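Local coordinates for dihydrofolate reductase (Moritella profunda, PDB 3IA4), which catalyses the NADPH-dependent reduction of 7,8-dihydrofolate to 5,6,7,8-tetrahydrofolate, a step probably essential for making glycine, purines and DNA precursors, at residues A[1-6]-A[90-96]; A[133-139]-A[155-161]. All coordinates share one frame. Residues are numbered along the deposited sequence.

Contact 1: residues A[1-6]-A[90-96]. With MTX (methotrexate), chain F.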
ATOM      1  N   MET A   1       4.913 -16.502   6.876  1.00 26.04           N
ATOM      2  CA  MET A   1       4.752 -15.296   6.025  1.00 23.46           C
ATOM      3  C   MET A   1       4.284 -14.088   6.835  1.00 19.88           C
ATOM      4  O   MET A   1       3.289 -14.145   7.554  1.00 22.70           O
ATOM      5  CB  MET A   1       3.757 -15.549   4.880  1.00 24.81           C
ATOM      6  CG  MET A   1       3.468 -14.290   4.028  1.00 20.58           C
ATOM      7  SD  MET A   1       2.222 -14.742   2.797  1.00 40.89           S
ATOM      8  CE  MET A   1       3.277 -15.436   1.561  1.00 32.09           C
ATOM      9  N   ILE A   2       5.026 -13.007   6.745  1.00 19.56           N
ATOM     10  CA  ILE A   2       4.648 -11.765   7.414  1.00 16.21           C
ATOM     11  C   ILE A   2       3.612 -11.111   6.531  1.00 16.61           C
ATOM     12  O   ILE A   2       3.808 -11.080   5.300  1.00 17.10           O
ATOM     13  CB  ILE A   2       5.904 -10.886   7.514  1.00 17.88           C
ATOM     14  CG1 ILE A   2       6.872 -11.582   8.483  1.00 18.28           C
ATOM     15  CG2 ILE A   2       5.581  -9.470   7.934  1.00 16.69           C
ATOM     16  CD1 ILE A   2       8.287 -11.078   8.330  1.00 22.48           C
ATOM     17  N   VAL A   3       2.507 -10.653   7.122  1.00 13.42           N
ATOM     18  CA  VAL A   3       1.524  -9.881   6.370  1.00 13.83           C
ATOM     19  C   VAL A   3       1.717  -8.421   6.621  1.00 14.00           C
ATOM     20  O   VAL A   3       1.611  -7.960   7.749  1.00 13.22           O
ATOM     21  CB  VAL A   3       0.079 -10.283   6.757  1.00 16.16           C
ATOM     22  CG1 VAL A   3      -0.932  -9.362   6.068  1.00 15.44           C
ATOM     23  CG2 VAL A   3      -0.119 -11.737   6.377  1.00 21.08           C
ATOM     24  N   SER A   4       2.146  -7.709   5.594  1.00 11.54           N
ATOM     25  CA  SER A   4       2.461  -6.276   5.744  1.00 11.37           C
ATOM     26  C   SER A   4       1.565  -5.425   4.880  1.00 13.08           C
ATOM     27  O   SER A   4       1.162  -5.889   3.836  1.00 13.94           O
ATOM     28  CB  SER A   4       3.928  -6.031   5.334  1.00 12.08           C
ATOM     29  OG  SER A   4       4.798  -6.732   6.209  1.00 13.03           O
ATOM     30  N   MET A   5       1.269  -4.170   5.288  1.00 10.81           N
ATOM     31  CA  MET A   5       0.556  -3.273   4.411  1.00  9.14           C
ATOM     32  C   MET A   5       1.438  -2.042   4.269  1.00 10.72           C
ATOM     33  O   MET A   5       2.142  -1.664   5.225  1.00 11.68           O
ATOM     34  CB  MET A   5      -0.812  -2.847   5.036  1.00  9.42           C
ATOM     35  CG  MET A   5      -1.563  -4.088   5.510  1.00  9.39           C
ATOM     36  SD  MET A   5      -3.379  -3.891   5.617  1.00 14.25           S
ATOM     37  CE  MET A   5      -3.548  -2.380   6.545  1.00 12.36           C
ATOM     38  N   ILE A   6       1.418  -1.445   3.109  1.00  9.99           N
ATOM     39  CA  ILE A   6       2.290  -0.275   2.816  1.00  9.38           C
ATOM     40  C   ILE A   6       1.374   0.786   2.245  1.00  9.11           C
ATOM     41  O   ILE A   6       0.570   0.502   1.356  1.00  8.87           O
ATOM     42  CB  ILE A   6       3.469  -0.595   1.853  1.00  8.86           C
ATOM     43  CG1 ILE A   6       4.235   0.712   1.597  1.00  9.85           C
ATOM     44  CG2 ILE A   6       2.943  -1.203   0.534  1.00  8.61           C
ATOM     45  CD1 ILE A   6       5.680   0.499   0.941  1.00 11.18           C
ATOM     46  N   VAL A  90       6.174 -17.257   0.897  1.00 21.47           N
ATOM     47  CA  VAL A  90       7.219 -16.258   0.940  1.00 19.75           C
ATOM     48  C   VAL A  90       7.481 -15.655   2.309  1.00 17.68           C
ATOM     49  O   VAL A  90       6.734 -15.867   3.261  1.00 20.41           O
ATOM     50  CB  VAL A  90       6.867 -15.080  -0.046  1.00 22.63           C
ATOM     51  CG1 VAL A  90       6.904 -15.575  -1.486  1.00 24.16           C
ATOM     52  CG2 VAL A  90       5.523 -14.519   0.278  1.00 20.40           C
ATOM     53  N   GLU A  91       8.546 -14.864   2.398  1.00 16.47           N
ATOM     54  CA  GLU A  91       8.896 -14.265   3.680  1.00 18.38           C
ATOM     55  C   GLU A  91       7.813 -13.254   4.082  1.00 18.42           C
ATOM     56  O   GLU A  91       7.411 -13.231   5.229  1.00 17.03           O
ATOM     57  CB  GLU A  91      10.278 -13.620   3.592  1.00 19.10           C
ATOM     58  CG  GLU A  91      10.595 -12.530   4.598  1.00 25.07           C
ATOM     59  CD  GLU A  91      10.837 -13.006   6.011  1.00 35.13           C
ATOM     60  OE1 GLU A  91      11.319 -14.168   6.244  1.00 37.26           O
ATOM     61  OE2 GLU A  91      10.537 -12.176   6.915  1.00 38.84           O
ATOM     62  N   GLU A  92       7.334 -12.479   3.096  1.00 16.17           N
ATOM     63  CA  GLU A  92       6.474 -11.312   3.406  1.00 15.34           C
ATOM     64  C   GLU A  92       5.627 -10.986   2.195  1.00 16.06           C
ATOM     65  O   GLU A  92       6.142 -10.899   1.089  1.00 17.66           O
ATOM     66  CB  GLU A  92       7.392 -10.143   3.714  1.00 15.13           C
ATOM     67  CG  GLU A  92       6.716  -8.897   4.207  1.00 15.81           C
ATOM     68  CD  GLU A  92       7.714  -7.836   4.566  1.00 18.91           C
ATOM     69  OE1 GLU A  92       8.852  -7.871   4.029  1.00 21.00           O
ATOM     70  OE2 GLU A  92       7.405  -6.945   5.378  1.00 15.65           O
ATOM     71  N   LEU A  93       4.332 -10.778   2.443  1.00 15.23           N
ATOM     72  CA  LEU A  93       3.341 -10.393   1.448  1.00 14.79           C
ATOM     73  C   LEU A  93       3.110  -8.882   1.676  1.00 15.33           C
ATOM     74  O   LEU A  93       3.042  -8.466   2.840  1.00 16.88           O
ATOM     75  CB  LEU A  93       2.098 -11.211   1.783  1.00 15.44           C
ATOM     76  CG  LEU A  93       0.716 -11.067   1.237  1.00 24.41           C
ATOM     77  CD1 LEU A  93       0.214  -9.655   1.561  1.00 22.45           C
ATOM     78  CD2 LEU A  93       0.858 -11.320  -0.212  1.00 25.86           C
ATOM     79  N   MET A  94       3.012  -8.058   0.616  1.00 11.52           N
ATOM     80  CA  MET A  94       2.769  -6.597   0.806  1.00 12.16           C
ATOM     81  C   MET A  94       1.400  -6.213   0.265  1.00 13.54           C
ATOM     82  O   MET A  94       1.175  -6.321  -0.932  1.00 12.60           O
ATOM     83  CB  MET A  94       3.820  -5.732   0.077  1.00 14.25           C
ATOM     84  CG  MET A  94       5.273  -6.023   0.390  1.00 13.94           C
ATOM     85  SD  MET A  94       5.762  -5.481   2.060  1.00 18.78           S
ATOM     86  CE  MET A  94       5.750  -3.718   1.812  1.00 16.36           C
ATOM     87  N   ILE A  95       0.489  -5.760   1.145  1.00 10.78           N
ATOM     88  CA  ILE A  95      -0.807  -5.211   0.711  1.00  9.81           C
ATOM     89  C   ILE A  95      -0.606  -3.744   0.359  1.00  9.85           C
ATOM     90  O   ILE A  95      -0.121  -2.971   1.218  1.00 11.77           O
ATOM     91  CB  ILE A  95      -1.820  -5.356   1.844  1.00 12.68           C
ATOM     92  CG1 ILE A  95      -2.092  -6.868   2.197  1.00 13.61           C
ATOM     93  CG2 ILE A  95      -3.097  -4.579   1.504  1.00 13.74           C
ATOM     94  CD1 ILE A  95      -2.979  -7.595   1.229  1.00 23.08           C
ATOM     95  N   ILE A  96      -0.908  -3.362  -0.874  1.00  8.04           N
ATOM     96  CA  ILE A  96      -0.487  -2.030  -1.349  1.00 10.61           C
ATOM     97  C   ILE A  96      -1.675  -1.119  -1.563  1.00 10.03           C
ATOM     98  O   ILE A  96      -1.547  -0.028  -2.129  1.00 10.71           O
ATOM     99  CB  ILE A  96       0.362  -2.047  -2.635  1.00  9.00           C
ATOM    100  CG1 ILE A  96      -0.420  -2.578  -3.872  1.00 10.74           C
ATOM    101  CG2 ILE A  96       1.601  -2.928  -2.388  1.00  8.58           C
ATOM    102  CD1 ILE A  96       0.159  -2.081  -5.158  1.00 10.44           C
TER
HETATM  103  N1  MTX F 164       3.305   4.785  -1.670  1.00 10.81           N
HETATM  104  C2  MTX F 164       3.312   4.019  -0.558  1.00  8.12           C
HETATM  105  NA2 MTX F 164       4.144   4.383   0.436  1.00  9.73           N
HETATM  106  N3  MTX F 164       2.516   2.913  -0.461  1.00  8.82           N
HETATM  107  C4  MTX F 164       1.696   2.543  -1.491  1.00  8.50           C
HETATM  108  NA4 MTX F 164       0.924   1.495  -1.333  1.00  8.39           N
HETATM  109  C4A MTX F 164       1.706   3.287  -2.629  1.00 11.14           C
HETATM  110  N5  MTX F 164       0.922   2.898  -3.690  1.00 12.63           N
HETATM  111  C6  MTX F 164       0.928   3.662  -4.829  1.00 16.12           C
HETATM  112  C7  MTX F 164       1.725   4.796  -4.975  1.00 16.40           C
HETATM  113  N8  MTX F 164       2.545   5.171  -3.902  1.00 16.22           N
HETATM  114  C8A MTX F 164       2.511   4.407  -2.740  1.00 12.62           C
HETATM  115  C9  MTX F 164       0.015   3.209  -5.963  1.00 18.05           C
HETATM  116  N10 MTX F 164       0.281   3.890  -7.229  1.00 17.16           N
HETATM  117  CM  MTX F 164      -0.789   4.781  -7.739  1.00 23.53           C
HETATM  118  C11 MTX F 164       3.824   3.261  -9.406  1.00 17.48           C
HETATM  119  C12 MTX F 164       2.866   4.150  -9.876  1.00 20.13           C
HETATM  120  C13 MTX F 164       1.694   4.352  -9.176  1.00 20.34           C
HETATM  121  C14 MTX F 164       1.489   3.681  -7.970  1.00 19.97           C
HETATM  122  C15 MTX F 164       2.479   2.815  -7.512  1.00 18.40           C
HETATM  123  C16 MTX F 164       3.603   2.530  -8.238  1.00 20.82           C
HETATM  124  C   MTX F 164       5.114   3.050 -10.075  1.00 24.75           C
HETATM  125  O   MTX F 164       5.266   3.265 -11.435  1.00 24.98           O
HETATM  126  N   MTX F 164       6.125   2.692  -9.286  1.00 21.90           N
HETATM  127  CA  MTX F 164       7.419   2.297  -9.763  1.00 23.72           C
HETATM  128  CT  MTX F 164       7.797   0.974  -9.134  1.00 21.41           C
HETATM  129  O1  MTX F 164       7.344   0.684  -7.986  1.00 19.03           O
HETATM  130  O2  MTX F 164       8.579   0.205  -9.747  1.00 21.97           O
HETATM  131  CB  MTX F 164       8.509   3.307  -9.382  1.00 24.85           C
HETATM  132  CG  MTX F 164       8.250   4.675 -10.011  1.00 27.56           C
HETATM  133  CD  MTX F 164       8.382   4.706 -11.537  1.00 34.36           C
HETATM  134  OE1 MTX F 164       8.227   5.783 -12.183  1.00 40.21           O
HETATM  135  OE2 MTX F 164       8.643   3.674 -12.190  1.00 35.22           O
HETATM  136  O   HOH W   1       7.163 -17.892   5.091  1.00 25.78           O

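Contact 2: residues A[133-139]-A[155-161]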
ATOM      1  N   TYR A 133      -5.144  -0.140  17.460  1.00 14.92           N
ATOM      2  CA  TYR A 133      -4.225  -1.208  17.914  1.00 13.35           C
ATOM      3  C   TYR A 133      -2.896  -0.620  18.440  1.00 11.17           C
ATOM      4  O   TYR A 133      -2.645   0.587  18.354  1.00 14.00           O
ATOM      5  CB  TYR A 133      -3.928  -2.150  16.741  1.00 10.56           C
ATOM      6  CG  TYR A 133      -5.144  -2.805  16.161  1.00 12.62           C
ATOM      7  CD1 TYR A 133      -5.337  -2.846  14.803  1.00 15.57           C
ATOM      8  CD2 TYR A 133      -6.097  -3.407  16.977  1.00 16.22           C
ATOM      9  CE1 TYR A 133      -6.425  -3.477  14.218  1.00 14.29           C
ATOM     10  CE2 TYR A 133      -7.210  -4.050  16.400  1.00 13.95           C
ATOM     11  CZ  TYR A 133      -7.351  -4.079  15.016  1.00 15.65           C
ATOM     12  OH  TYR A 133      -8.453  -4.715  14.442  1.00 14.16           O
ATOM     13  N   ASN A 134      -2.102  -1.482  19.048  1.00 11.72           N
ATOM     14  CA  ASN A 134      -0.790  -1.117  19.573  1.00 15.16           C
ATOM     15  C   ASN A 134       0.346  -1.571  18.651  1.00 14.26           C
ATOM     16  O   ASN A 134       0.291  -2.666  18.152  1.00 13.41           O
ATOM     17  CB  ASN A 134      -0.563  -1.762  20.965  1.00 14.22           C
ATOM     18  CG  ASN A 134      -1.571  -1.271  22.003  1.00 18.95           C
ATOM     19  OD1 ASN A 134      -1.885  -0.077  22.071  1.00 22.61           O
ATOM     20  ND2 ASN A 134      -2.053  -2.199  22.833  1.00 20.66           N
ATOM     21  N   TRP A 135       1.401  -0.755  18.533  1.00 13.89           N
ATOM     22  CA  TRP A 135       2.483  -0.946  17.510  1.00 13.31           C
ATOM     23  C   TRP A 135       3.798  -0.564  18.140  1.00 14.82           C
ATOM     24  O   TRP A 135       3.850   0.248  19.083  1.00 17.70           O
ATOM     25  CB  TRP A 135       2.279  -0.027  16.270  1.00 12.80           C
ATOM     26  CG  TRP A 135       0.935  -0.226  15.637  1.00 15.01           C
ATOM     27  CD1 TRP A 135      -0.255   0.457  15.958  1.00 11.95           C
ATOM     28  CD2 TRP A 135       0.593  -1.202  14.642  1.00 12.79           C
ATOM     29  NE1 TRP A 135      -1.287  -0.047  15.168  1.00 11.26           N
ATOM     30  CE2 TRP A 135      -0.791  -1.060  14.368  1.00 13.76           C
ATOM     31  CE3 TRP A 135       1.319  -2.193  13.951  1.00 10.93           C
ATOM     32  CZ2 TRP A 135      -1.435  -1.858  13.414  1.00 14.51           C
ATOM     33  CZ3 TRP A 135       0.698  -2.970  13.012  1.00 14.10           C
ATOM     34  CH2 TRP A 135      -0.690  -2.811  12.747  1.00 14.40           C
ATOM     35  N   GLN A 136       4.874  -1.114  17.607  1.00 14.48           N
ATOM     36  CA  GLN A 136       6.161  -0.545  17.969  1.00 15.24           C
ATOM     37  C   GLN A 136       6.896  -0.252  16.678  1.00 15.05           C
ATOM     38  O   GLN A 136       6.821  -1.022  15.728  1.00 14.80           O
ATOM     39  CB  GLN A 136       6.962  -1.504  18.821  1.00 19.45           C
ATOM     40  CG  GLN A 136       7.307  -2.775  18.147  1.00 23.91           C
ATOM     41  CD  GLN A 136       8.253  -3.599  19.022  1.00 35.89           C
ATOM     42  OE1 GLN A 136       7.883  -4.650  19.538  1.00 36.51           O
ATOM     43  NE2 GLN A 136       9.469  -3.101  19.202  1.00 40.55           N
ATOM     44  N   GLU A 137       7.563   0.879  16.652  1.00 13.76           N
ATOM     45  CA  GLU A 137       8.289   1.267  15.433  1.00 13.40           C
ATOM     46  C   GLU A 137       9.611   0.525  15.356  1.00 20.17           C
ATOM     47  O   GLU A 137      10.339   0.482  16.364  1.00 22.44           O
ATOM     48  CB  GLU A 137       8.481   2.774  15.427  1.00 16.57           C
ATOM     49  CG  GLU A 137       9.138   3.275  14.165  1.00 17.04           C
ATOM     50  CD  GLU A 137       9.343   4.759  14.207  1.00 22.31           C
ATOM     51  OE1 GLU A 137      10.167   5.216  15.048  1.00 25.51           O
ATOM     52  OE2 GLU A 137       8.696   5.480  13.399  1.00 20.58           O
ATOM     53  N   ILE A 138       9.921  -0.119  14.222  1.00 14.29           N
ATOM     54  CA  ILE A 138      11.189  -0.831  14.136  1.00 14.09           C
ATOM     55  C   ILE A 138      12.139  -0.287  13.061  1.00 20.38           C
ATOM     56  O   ILE A 138      13.283  -0.794  12.950  1.00 19.31           O
ATOM     57  CB  ILE A 138      11.018  -2.301  13.855  1.00 17.71           C
ATOM     58  CG1 ILE A 138      10.242  -2.499  12.555  1.00 16.93           C
ATOM     59  CG2 ILE A 138      10.313  -2.989  15.017  1.00 20.25           C
ATOM     60  CD1 ILE A 138      10.020  -3.995  12.219  1.00 21.78           C
ATOM     61  N   GLU A 139      11.679   0.669  12.244  1.00 16.03           N
ATOM     62  CA  GLU A 139      12.538   1.333  11.227  1.00 15.68           C
ATOM     63  C   GLU A 139      11.949   2.704  10.959  1.00 17.57           C
ATOM     64  O   GLU A 139      10.728   2.901  11.077  1.00 15.47           O
ATOM     65  CB  GLU A 139      12.579   0.585   9.885  1.00 18.33           C
ATOM     66  CG  GLU A 139      13.217  -0.775   9.985  1.00 28.75           C
ATOM     67  CD  GLU A 139      13.822  -1.224   8.668  1.00 41.75           C
ATOM     68  OE1 GLU A 139      14.722  -2.114   8.704  1.00 52.26           O
ATOM     69  OE2 GLU A 139      13.403  -0.679   7.611  1.00 42.26           O
ATOM     70  N   PHE A 155       9.231   8.052   6.715  1.00 13.94           N
ATOM     71  CA  PHE A 155       8.867   6.624   6.757  1.00 12.47           C
ATOM     72  C   PHE A 155       8.866   6.056   8.168  1.00 14.17           C
ATOM     73  O   PHE A 155       9.750   6.346   8.961  1.00 13.43           O
ATOM     74  CB  PHE A 155       9.898   5.885   5.929  1.00 14.92           C
ATOM     75  CG  PHE A 155       9.682   4.423   5.930  1.00 15.51           C
ATOM     76  CD1 PHE A 155       8.522   3.907   5.337  1.00 17.12           C
ATOM     77  CD2 PHE A 155      10.553   3.555   6.594  1.00 17.26           C
ATOM     78  CE1 PHE A 155       8.252   2.544   5.372  1.00 16.01           C
ATOM     79  CE2 PHE A 155      10.291   2.160   6.621  1.00 19.33           C
ATOM     80  CZ  PHE A 155       9.140   1.671   6.023  1.00 17.10           C
ATOM     81  N   SER A 156       7.869   5.221   8.491  1.00 11.42           N
ATOM     82  CA  SER A 156       7.815   4.583   9.792  1.00 14.26           C
ATOM     83  C   SER A 156       7.361   3.150   9.567  1.00 14.41           C
ATOM     84  O   SER A 156       6.259   2.933   9.036  1.00 14.32           O
ATOM     85  CB  SER A 156       6.789   5.356  10.656  1.00 18.36           C
ATOM     86  OG  SER A 156       6.506   4.733  11.880  1.00 19.50           O
ATOM     87  N   LEU A 157       8.177   2.179   9.980  1.00 11.35           N
ATOM     88  CA  LEU A 157       7.776   0.808   9.897  1.00 13.14           C
ATOM     89  C   LEU A 157       7.299   0.347  11.266  1.00 12.62           C
ATOM     90  O   LEU A 157       8.056   0.355  12.251  1.00 12.45           O
ATOM     91  CB  LEU A 157       8.924  -0.012   9.275  1.00 14.15           C
ATOM     92  CG  LEU A 157       8.785  -1.523   9.162  1.00 19.64           C
ATOM     93  CD1 LEU A 157       7.469  -2.003   8.810  1.00 20.69           C
ATOM     94  CD2 LEU A 157       9.858  -2.073   8.174  1.00 23.50           C
ATOM     95  N   LEU A 158       5.998   0.049  11.347  1.00 11.58           N
ATOM     96  CA  LEU A 158       5.403  -0.406  12.604  1.00 10.27           C
ATOM     97  C   LEU A 158       5.164  -1.906  12.627  1.00 11.78           C
ATOM     98  O   LEU A 158       4.680  -2.509  11.638  1.00 13.68           O
ATOM     99  CB  LEU A 158       4.059   0.273  12.845  1.00 10.48           C
ATOM    100  CG  LEU A 158       3.987   1.791  12.810  1.00 11.54           C
ATOM    101  CD1 LEU A 158       2.572   2.253  13.045  1.00 12.22           C
ATOM    102  CD2 LEU A 158       4.900   2.306  13.921  1.00 12.86           C
ATOM    103  N   GLU A 159       5.412  -2.491  13.795  1.00 12.93           N
ATOM    104  CA  GLU A 159       5.153  -3.902  14.029  1.00 14.14           C
ATOM    105  C   GLU A 159       4.037  -4.024  15.041  1.00 15.61           C
ATOM    106  O   GLU A 159       4.086  -3.372  16.082  1.00 14.41           O
ATOM    107  CB  GLU A 159       6.445  -4.498  14.606  1.00 18.79           C
ATOM    108  CG  GLU A 159       6.561  -5.950  14.598  1.00 27.00           C
ATOM    109  CD  GLU A 159       7.910  -6.344  15.203  1.00 33.58           C
ATOM    110  OE1 GLU A 159       8.137  -6.023  16.391  1.00 37.25           O
ATOM    111  OE2 GLU A 159       8.739  -6.936  14.473  1.00 38.78           O
ATOM    112  N   ARG A 160       3.051  -4.882  14.759  1.00 11.44           N
ATOM    113  CA  ARG A 160       1.938  -5.086  15.685  1.00 16.00           C
ATOM    114  C   ARG A 160       2.451  -5.667  16.994  1.00 17.73           C
ATOM    115  O   ARG A 160       3.280  -6.594  16.994  1.00 16.58           O
ATOM    116  CB  ARG A 160       0.853  -5.978  15.037  1.00 15.87           C
ATOM    117  CG  ARG A 160      -0.344  -6.176  15.896  1.00 14.67           C
ATOM    118  CD  ARG A 160      -1.326  -5.009  15.912  1.00 14.01           C
ATOM    119  NE  ARG A 160      -2.342  -5.333  16.932  1.00 19.19           N
ATOM    120  CZ  ARG A 160      -3.484  -5.968  16.709  1.00 19.22           C
ATOM    121  NH1 ARG A 160      -4.301  -6.257  17.767  1.00 24.22           N
ATOM    122  NH2 ARG A 160      -3.837  -6.351  15.481  1.00 16.42           N
ATOM    123  N   VAL A 161       1.973  -5.103  18.109  1.00 17.47           N
ATOM    124  CA  VAL A 161       2.196  -5.657  19.461  1.00 18.51           C
ATOM    125  C   VAL A 161       0.887  -6.199  20.011  1.00 24.95           C
ATOM    126  O   VAL A 161      -0.102  -5.467  20.045  1.00 25.74           O
ATOM    127  CB  VAL A 161       2.731  -4.524  20.419  1.00 21.13           C
ATOM    128  CG1 VAL A 161       2.966  -5.051  21.841  1.00 28.01           C
ATOM    129  CG2 VAL A 161       3.997  -3.924  19.865  1.00 25.85           C
TER
HETATM  130  O   HOH W   2      -2.731  -4.195  19.705  1.00 25.47           O
HETATM  131  O   HOH W   3      -0.926  -4.954  22.910  1.00 35.73           O

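Contact 1: residues A[1-6]-A[90-96]
Strands 2-6 and 92-96 run side by side, parallel, in the middle of the mixed sheet of the dihydrofolate reductase fold, their axes 4.4 Å apart at closest and 28° from aligned. The backbone ladder zigzags regularly: L93 N donates to I2 O (2.9 Å), S4 N to L93 O (3.0 Å), I95 N to S4 O (2.8 Å) and I6 N to I95 O (2.9 Å).

On the face bearing I2, S4, E92 and M94, the small S4 makes a hollow, and its two neighbours across the ladder share it. M94 folds over so that its SD rests 3.8 Å from S4 CB, and its CE carries on to I6 CB, 3.9 Å away, putting the thioether in the dip between S4 and I6. From the other direction E92 reaches in extended: S4 OG donates to E92 OE2 at 2.7 Å, and the buried carboxylate is further held by K39, R111 and Y113. Helix 26-36 packs over M94 and I6.

On the face of V3, M5, L93 and I95, M5 CG meets I95 CB at 3.9 Å, then the two side chains part to fit against Y102, I101 and C105 of helix 99-105. V3 hardly touches L93; it is M1, stretched out across from the chain start, that sets its SD 3.7 Å from L93 CB.

At I6 and I96 the pair reaches the active site. I6 CG2 and I96 CG2 touch at 3.6 Å, I96 also contacts NADPH, and the methotrexate amino group NA4 donates to I6 O at 2.9 Å and, weakly, to I96 O at 3.0 Å.

Contact 2: residues A[133-139]-A[155-161]
R160 and W135 face each other as a non-hydrogen-bonded antiparallel pair, CA atoms 4.6 Å apart, and of all residues here these two have the most surface covered by the opposite segment. The arginine lies along two rings in succession. Its CD sits over the W135 six-membered ring, 3.9 Å from the centroid in a CH-pi contact; its guanidinium then lies flat on Y133, with CZ 3.9 Å from that ring's centroid and the planes only 10° apart, a cation-pi stack. Water 2 accepts from R160 NE (3.0 Å) and N134 N (2.9 Å) and donates to V161 O (2.9 Å), linking the two segments beside the hydrogen bond from V161 N to N134 O (3.0 Å). L158 CB also comes to 3.8 Å from W135 CE3, while W135 NE1 is bonded to Y130 O and the ring packs on L106 and L112.

These strands are the two arms of the C-terminal beta hairpin, with 135-143 at the edge of the main sheet. Q136 and E159 bond twice, each N to the other's O at 2.8 Å.

L157 is the third large contributor, and the register slips beside it in a beta bulge: I138 and E139 both lie against this one leucine. I138 N donates to L157 O (2.8 Å), and L157 N to E139 O (2.9 Å). The L157 side chain packs against both, CG 3.8 Å from I138 CG1 and CB 3.8 Å from E139 CB, and also touches R111 and Y113.

In the fold
Both contacts belong to one mixed sheet but to different parts of it. Contact 1 is parallel, interior and helix-covered on both faces, and joins segments 84 residues apart in sequence; contact 2 is antiparallel, only partly buried, and closes a local hairpin at the sheet edge. Strand 111-117 lies between them, bonding to 2-9 on one flank and to 153-160 on the other, and its R111 and Y113 touch side chains of both. The chemistry follows the setting: contact 1 is mostly aliphatic and sulfur packing, with a buried carboxylate on one face, and ends at methotrexate, whereas contact 2 sets an arginine against two aromatic rings, the F155 side chain about 7 Å from methotrexate.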